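Local coordinates for protein endo-beta-N-acetylglucosaminidase F1 (Bacteroides thetaiotaomicron VPI-5482, PDB 6TCV) that probably cleaves high-mannose N-glycans within their chitobiose core, as an endo-beta-N-acetylglucosaminidase of a human gut bacterium, at residues N222-Y225 with L226-N230; G264-D267 with F268-V272; K439-P442 with T443-Y447. The protein carries 2 engineered substitutions. All blocks are in the same frame, centred on the assembly; numbering follows the deposited sequence. Where two conformers were deposited one is given.

Contact 1: residues N222-Y225 with L226-N230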
# COMPACT_ATOMS: atom_id res chain seq x y z
N ASN A 222 13.37 -8.63 15.54
CA ASN A 222 13.04 -7.22 15.49
C ASN A 222 11.66 -6.99 14.89
O ASN A 222 10.87 -6.16 15.40
CB ASN A 222 14.11 -6.52 14.69
CG ASN A 222 15.47 -6.67 15.31
OD1 ASN A 222 15.68 -6.44 16.50
ND2 ASN A 222 16.40 -7.18 14.51
N VAL A 223 11.36 -7.67 13.78
CA VAL A 223 10.03 -7.59 13.20
C VAL A 223 8.99 -8.10 14.20
O VAL A 223 7.94 -7.46 14.41
CB VAL A 223 9.98 -8.36 11.86
CG1 VAL A 223 8.60 -8.42 11.31
CG2 VAL A 223 10.90 -7.73 10.86
N GLN A 224 9.26 -9.23 14.81
CA GLN A 224 8.30 -9.81 15.74
C GLN A 224 8.05 -8.88 16.91
O GLN A 224 6.91 -8.75 17.38
CB GLN A 224 8.78 -11.18 16.19
CG GLN A 224 7.68 -11.97 16.98
CD GLN A 224 6.52 -12.30 16.05
OE1 GLN A 224 6.71 -12.91 15.01
NE2 GLN A 224 5.29 -11.95 16.45
N TYR A 225 9.10 -8.20 17.41
CA TYR A 225 8.93 -7.28 18.52
C TYR A 225 7.98 -6.14 18.13
O TYR A 225 7.12 -5.74 18.91
CB TYR A 225 10.28 -6.68 18.92
CG TYR A 225 10.18 -5.88 20.19
CD1 TYR A 225 9.87 -4.54 20.15
CD2 TYR A 225 10.44 -6.47 21.42
CE1 TYR A 225 9.77 -3.82 21.29
CE2 TYR A 225 10.38 -5.72 22.57
CZ TYR A 225 10.04 -4.42 22.49
OH TYR A 225 9.95 -3.69 23.68
N LEU A 226 8.11 -5.58 16.91
CA LEU A 226 7.21 -4.53 16.50
C LEU A 226 5.77 -5.02 16.43
O LEU A 226 4.86 -4.33 16.88
CB LEU A 226 7.58 -3.97 15.12
CG LEU A 226 8.81 -3.10 14.99
CD1 LEU A 226 9.07 -2.76 13.55
CD2 LEU A 226 8.64 -1.88 15.84
N LEU A 227 5.55 -6.21 15.85
CA LEU A 227 4.18 -6.73 15.75
C LEU A 227 3.62 -6.97 17.13
O LEU A 227 2.46 -6.64 17.42
CB LEU A 227 4.14 -8.00 14.91
CG LEU A 227 4.61 -7.79 13.46
CD1 LEU A 227 4.67 -9.15 12.75
CD2 LEU A 227 3.72 -6.84 12.68
N ASP A 228 4.41 -7.57 17.99
CA ASP A 228 3.99 -7.84 19.36
C ASP A 228 3.61 -6.55 20.07
O ASP A 228 2.91 -6.61 21.10
CB ASP A 228 5.08 -8.55 20.16
CG ASP A 228 5.34 -9.99 19.70
OD1 ASP A 228 4.52 -10.53 18.96
OD2 ASP A 228 6.38 -10.51 20.19
N ASN A 229 4.32 -5.45 19.76
CA ASN A 229 4.13 -4.13 20.37
C ASN A 229 3.47 -3.14 19.43
O ASN A 229 3.78 -1.94 19.44
CB ASN A 229 5.46 -3.63 20.93
CG ASN A 229 5.90 -4.46 22.11
OD1 ASN A 229 5.44 -4.23 23.24
ND2 ASN A 229 6.73 -5.45 21.88
N ASN A 230 2.56 -3.61 18.56
CA ASN A 230 2.08 -2.73 17.50
C ASN A 230 1.26 -1.57 18.05
O ASN A 230 1.32 -0.48 17.46
CB ASN A 230 1.36 -3.47 16.36
CG ASN A 230 -0.02 -3.90 16.71
OD1 ASN A 230 -0.98 -3.12 16.59
ND2 ASN A 230 -0.16 -5.16 17.12
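Gln224 and Asp228, and Tyr225 and Asn229, meet one turn apart at the C-terminal end of alpha helix 221-228, where Asn229 is the first residue to leave helical backbone angles. The backbone bonds are those of a regular helix: Leu226 N to Asn222 O, Leu227 N to Val223 O, Asp228 N to Gln224 O at 2.8 Å and Asn229 N to Tyr225 O at 2.9 Å. Among the polar side chains, Gln224 NE2 donates to Asp228 OD1 over 3.0 Å in a nearly straight bond. The acceptor lies in the plane of the glutamine amide, yet the donor comes down on the carboxylate from above its plane. A bend at chi2 (66°) swings the amide of Gln224 forward along the helix, toward the next turn and Asp228. With an alanine in place of Gln224, the carboxylate of Asp228 would probably lose this donor and be freer to turn. Asn222, by contrast, turns away to Lys439 and Asn177 and touches a bound mannose. Apolar contact is lighter and lies on the buried flank, where Val223 CG1 approaches Leu227 CD1 at 4.2 Å while Leu226 packs on Leu233 of the following helix. Polar and aromatic contacts combine at Asn229. Its ND2 donates to Tyr225 O over 3.0 Å, giving that carbonyl a second donor besides Asn229 N, and the two arrive from opposite faces of the carbonyl plane. With ring and amide planes 29° apart, the same Asn229 ND2 sits over the middle of the Tyr225 ring, 3.5 Å from CZ.

Contact 2: residues G264-D267 with F268-V272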
# COMPACT_ATOMS: atom_id res chain seq x y z
N GLY A 264 0.55 -22.68 -3.80
CA GLY A 264 1.45 -22.10 -2.83
C GLY A 264 1.25 -20.59 -2.69
O GLY A 264 1.30 -20.05 -1.58
N ALA A 265 1.00 -19.91 -3.81
CA ALA A 265 0.76 -18.47 -3.81
C ALA A 265 -0.57 -18.14 -3.18
O ALA A 265 -0.66 -17.16 -2.43
CB ALA A 265 0.81 -17.97 -5.23
N LYS A 266 -1.61 -18.91 -3.46
CA LYS A 266 -2.87 -18.67 -2.80
C LYS A 266 -2.71 -18.75 -1.28
O LYS A 266 -3.21 -17.89 -0.53
CB LYS A 266 -3.91 -19.69 -3.25
CG LYS A 266 -4.43 -19.46 -4.67
CD LYS A 266 -5.43 -20.51 -5.10
CE LYS A 266 -5.95 -20.24 -6.50
NZ LYS A 266 -6.70 -21.39 -7.05
N ASP A 267 -2.05 -19.81 -0.80
CA ASP A 267 -1.94 -19.97 0.66
C ASP A 267 -1.07 -18.88 1.26
O ASP A 267 -1.39 -18.34 2.31
CB ASP A 267 -1.41 -21.35 1.02
CG ASP A 267 -2.32 -22.46 0.59
OD1 ASP A 267 -3.48 -22.27 0.28
OD2 ASP A 267 -1.93 -23.65 0.94
N PHE A 268 0.06 -18.55 0.61
CA PHE A 268 0.93 -17.54 1.19
C PHE A 268 0.24 -16.19 1.19
O PHE A 268 0.33 -15.44 2.18
CB PHE A 268 2.26 -17.51 0.43
CG PHE A 268 3.28 -16.63 1.06
CD1 PHE A 268 3.90 -16.99 2.26
CD2 PHE A 268 3.56 -15.39 0.52
CE1 PHE A 268 4.82 -16.13 2.83
CE2 PHE A 268 4.45 -14.55 1.10
CZ PHE A 268 5.06 -14.93 2.27
N ALA A 269 -0.49 -15.88 0.11
CA ALA A 269 -1.26 -14.63 0.06
C ALA A 269 -2.25 -14.55 1.21
O ALA A 269 -2.39 -13.49 1.84
CB ALA A 269 -2.04 -14.60 -1.25
N ARG A 270 -2.92 -15.66 1.51
CA ARG A 270 -3.90 -15.70 2.59
C ARG A 270 -3.23 -15.56 3.95
O ARG A 270 -3.79 -14.92 4.84
CB ARG A 270 -4.77 -16.96 2.44
CG ARG A 270 -5.61 -16.83 1.16
CD ARG A 270 -6.16 -18.11 0.62
NE ARG A 270 -6.58 -17.83 -0.77
CZ ARG A 270 -7.15 -18.69 -1.59
NH1 ARG A 270 -7.38 -19.91 -1.17
NH2 ARG A 270 -7.49 -18.34 -2.83
N GLU A 271 -2.00 -16.08 4.10
CA GLU A 271 -1.24 -15.87 5.34
C GLU A 271 -0.83 -14.41 5.50
O GLU A 271 -0.94 -13.85 6.61
CB GLU A 271 -0.03 -16.81 5.34
CG GLU A 271 0.70 -16.79 6.65
CD GLU A 271 1.65 -17.93 6.80
OE1 GLU A 271 1.21 -19.10 6.55
OE2 GLU A 271 2.75 -17.75 7.35
N VAL A 272 -0.37 -13.79 4.42
CA VAL A 272 -0.03 -12.38 4.48
C VAL A 272 -1.25 -11.55 4.87
O VAL A 272 -1.16 -10.65 5.72
CB VAL A 272 0.58 -11.93 3.15
CG1 VAL A 272 0.67 -10.40 3.05
CG2 VAL A 272 1.94 -12.55 2.94
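From Phe268 N to Gly264 O through to Glu271 N to Asp267 O, four successive i to i+4 backbone bonds span 264-271 as uninterrupted alpha helix, the shortest being Ala269 N to Ala265 O at 2.8 Å. The side-chain contact is carried by Lys266 and Arg270, whose side chains run alongside one another in the same direction. Arg270 runs extended from CG to NE, with CG anti to its carbonyl carbon (chi1 -66°), and this lays the chain back over the preceding turn. Its guanidinium then rests with one face on the aliphatic part of Lys266: CB sits over the centre of the group, 3.8 Å from Arg270 CZ, and Lys266 CG is 3.7 Å from Arg270 NH2. Contact is therefore made by the methylenes, while the like-charged ends, Lys266 NZ and Arg270 NH2, stay 5.3 Å apart. Long, weak ion pairs with Glu262 and Glu315, respectively, would probably temper their mutual repulsion. Asp267 turns its carboxylate to Gln263, which donates to OD1. The helix is the alpha element of a beta-alpha-beta crossover in a (beta/alpha)8 barrel, linking strands 243-249 and 283-287. Ala265 touches Arg311, and Ala269 touches Glu315 and Thr316, of helix 306-319, Phe268 touches Val217 of strand 214-218, and Val272 packs on Val284 and Tyr286 of strand 283-287.

Contact 3: residues K439-P442 with T443-Y447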
# COMPACT_ATOMS: atom_id res chain seq x y z
N LYS A 439 15.44 2.72 18.94
CA LYS A 439 14.89 1.40 18.63
C LYS A 439 14.07 0.87 19.82
O LYS A 439 14.54 0.87 20.96
CB LYS A 439 16.02 0.44 18.24
CG LYS A 439 15.55 -0.98 17.87
CD LYS A 439 16.69 -1.89 17.45
CE LYS A 439 16.18 -3.31 17.22
NZ LYS A 439 17.27 -4.21 17.00
N ASN A 440 12.85 0.42 19.51
CA ASN A 440 11.96 -0.26 20.45
C ASN A 440 11.49 0.62 21.60
O ASN A 440 10.94 0.09 22.54
CB ASN A 440 12.54 -1.58 20.98
CG ASN A 440 12.64 -2.65 19.88
OD1 ASN A 440 11.99 -2.53 18.86
ND2 ASN A 440 13.42 -3.69 20.12
N ASP A 441 11.65 1.92 21.51
CA ASP A 441 11.37 2.84 22.61
C ASP A 441 10.31 3.81 22.11
O ASP A 441 10.51 4.45 21.09
CB ASP A 441 12.68 3.54 22.97
CG ASP A 441 12.57 4.47 24.16
OD1 ASP A 441 11.44 4.87 24.56
OD2 ASP A 441 13.65 4.78 24.74
N PRO A 442 9.15 3.91 22.78
CA PRO A 442 8.11 4.84 22.29
C PRO A 442 8.37 6.30 22.64
O PRO A 442 7.55 7.17 22.27
CB PRO A 442 6.85 4.34 23.01
CG PRO A 442 7.38 3.80 24.32
CD PRO A 442 8.73 3.16 23.97
N THR A 443 9.40 6.61 23.39
CA THR A 443 9.62 7.96 23.90
C THR A 443 10.19 8.88 22.83
O THR A 443 11.20 8.55 22.22
CB THR A 443 10.65 7.91 25.03
OG1 THR A 443 10.19 7.02 26.04
CG2 THR A 443 10.77 9.30 25.65
N PRO A 444 9.60 10.05 22.58
CA PRO A 444 10.22 11.00 21.65
C PRO A 444 11.42 11.68 22.29
O PRO A 444 11.31 12.26 23.38
CB PRO A 444 9.11 12.04 21.40
CG PRO A 444 7.90 11.48 22.01
CD PRO A 444 8.25 10.45 23.00
N TYR A 445 12.56 11.61 21.63
CA TYR A 445 13.80 12.24 22.07
C TYR A 445 14.11 13.48 21.26
O TYR A 445 13.71 13.61 20.10
CB TYR A 445 14.97 11.28 21.98
CG TYR A 445 14.89 10.16 22.98
CD1 TYR A 445 15.24 10.35 24.31
CD2 TYR A 445 14.42 8.91 22.62
CE1 TYR A 445 15.16 9.30 25.23
CE2 TYR A 445 14.37 7.88 23.51
CZ TYR A 445 14.68 8.08 24.81
OH TYR A 445 14.60 7.03 25.73
N LYS A 446 14.90 14.38 21.87
CA LYS A 446 15.21 15.65 21.21
C LYS A 446 16.31 15.45 20.18
O LYS A 446 17.37 14.88 20.48
CB LYS A 446 15.72 16.64 22.26
CG LYS A 446 15.83 18.05 21.71
CD LYS A 446 16.25 19.04 22.84
CE LYS A 446 16.61 20.40 22.30
NZ LYS A 446 16.11 21.45 23.30
N TYR A 447 16.03 15.88 18.94
CA TYR A 447 17.01 15.88 17.85
C TYR A 447 17.63 17.25 17.73
O TYR A 447 16.88 18.23 17.61
CB TYR A 447 16.35 15.47 16.53
CG TYR A 447 17.38 15.41 15.43
CD1 TYR A 447 18.07 14.26 15.18
CD2 TYR A 447 17.68 16.55 14.69
CE1 TYR A 447 19.12 14.24 14.24
CE2 TYR A 447 18.70 16.51 13.75
CZ TYR A 447 19.39 15.35 13.53
OH TYR A 447 20.42 15.35 12.60
O HOH W 1 12.42 6.37 21.35
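Asp441 gathers Thr443 and Tyr445 onto its carboxylate, one oxygen for each residue. With CG anti to the backbone nitrogen (chi1 -176°), the aspartate sends its acid group forward along the chain, over the bend made by the next two residues. OD1 accepts twice from Thr443. Thr443 N donates to Asp441 OD1 over 2.9 Å, from above the carboxylate plane. Thr443 OG1 donates to Asp441 OD1 at the same distance, on the syn side and much closer to that plane. Threonine OG1 stands beside its own backbone N, which brings both donors of Thr443 to a single oxygen. Asp441 OD2 is left to the phenol of Tyr445, whose OH donates in a short bond of 2.6 Å, again on the syn side but tilted 30° out of the plane. Carboxylate and ring are almost perpendicular, so that Asp441 OD2 lies at the edge of the ring, in its plane, 3.4 Å from Tyr445 CE2. Three donors thus fix the rotation of the acid and are likely to favour its ionised form. The backbone of Asp441 contributes as well: a water donates to Asp441 O at 2.7 Å and to Thr443 O, bridging the two carbonyls inside the bend. Pro442 follows, and its O lies 3.4 Å from Pro444 CD. The Tyr445 ring also takes part in a cation-pi contact with Lys438, and its backbone pairs with Phe436 of the partner strand. The bond from Thr443 N to the aspartate side chain two residues earlier defines an Asx turn, here with proline in its middle position, set in the loop of the beta hairpin formed by strands 435-436 and 445-446.

In the fold
The three contacts follow one another in series along the chain; each lies within a continuous segment, so none nests in or crosses another. Contact 1 comes first, at the end of the helix after strand 214-218. Contact 2 follows in helix 262-278, on the outside of the barrel; its nearest atoms are about 9 Å from contact 1. Contact 3, near the C terminus, shapes the loop that closes hairpin 435-436/445-446. Though distant in sequence, it touches contact 1: Lys439 NZ probably bonds to Asn222 OD1, and Asn440 packs on Tyr225. The C-terminal loop is thereby tied to helix 221-228 beside the glycan, whereas the nearest atoms of contacts 2 and 3 are about 20 Å apart.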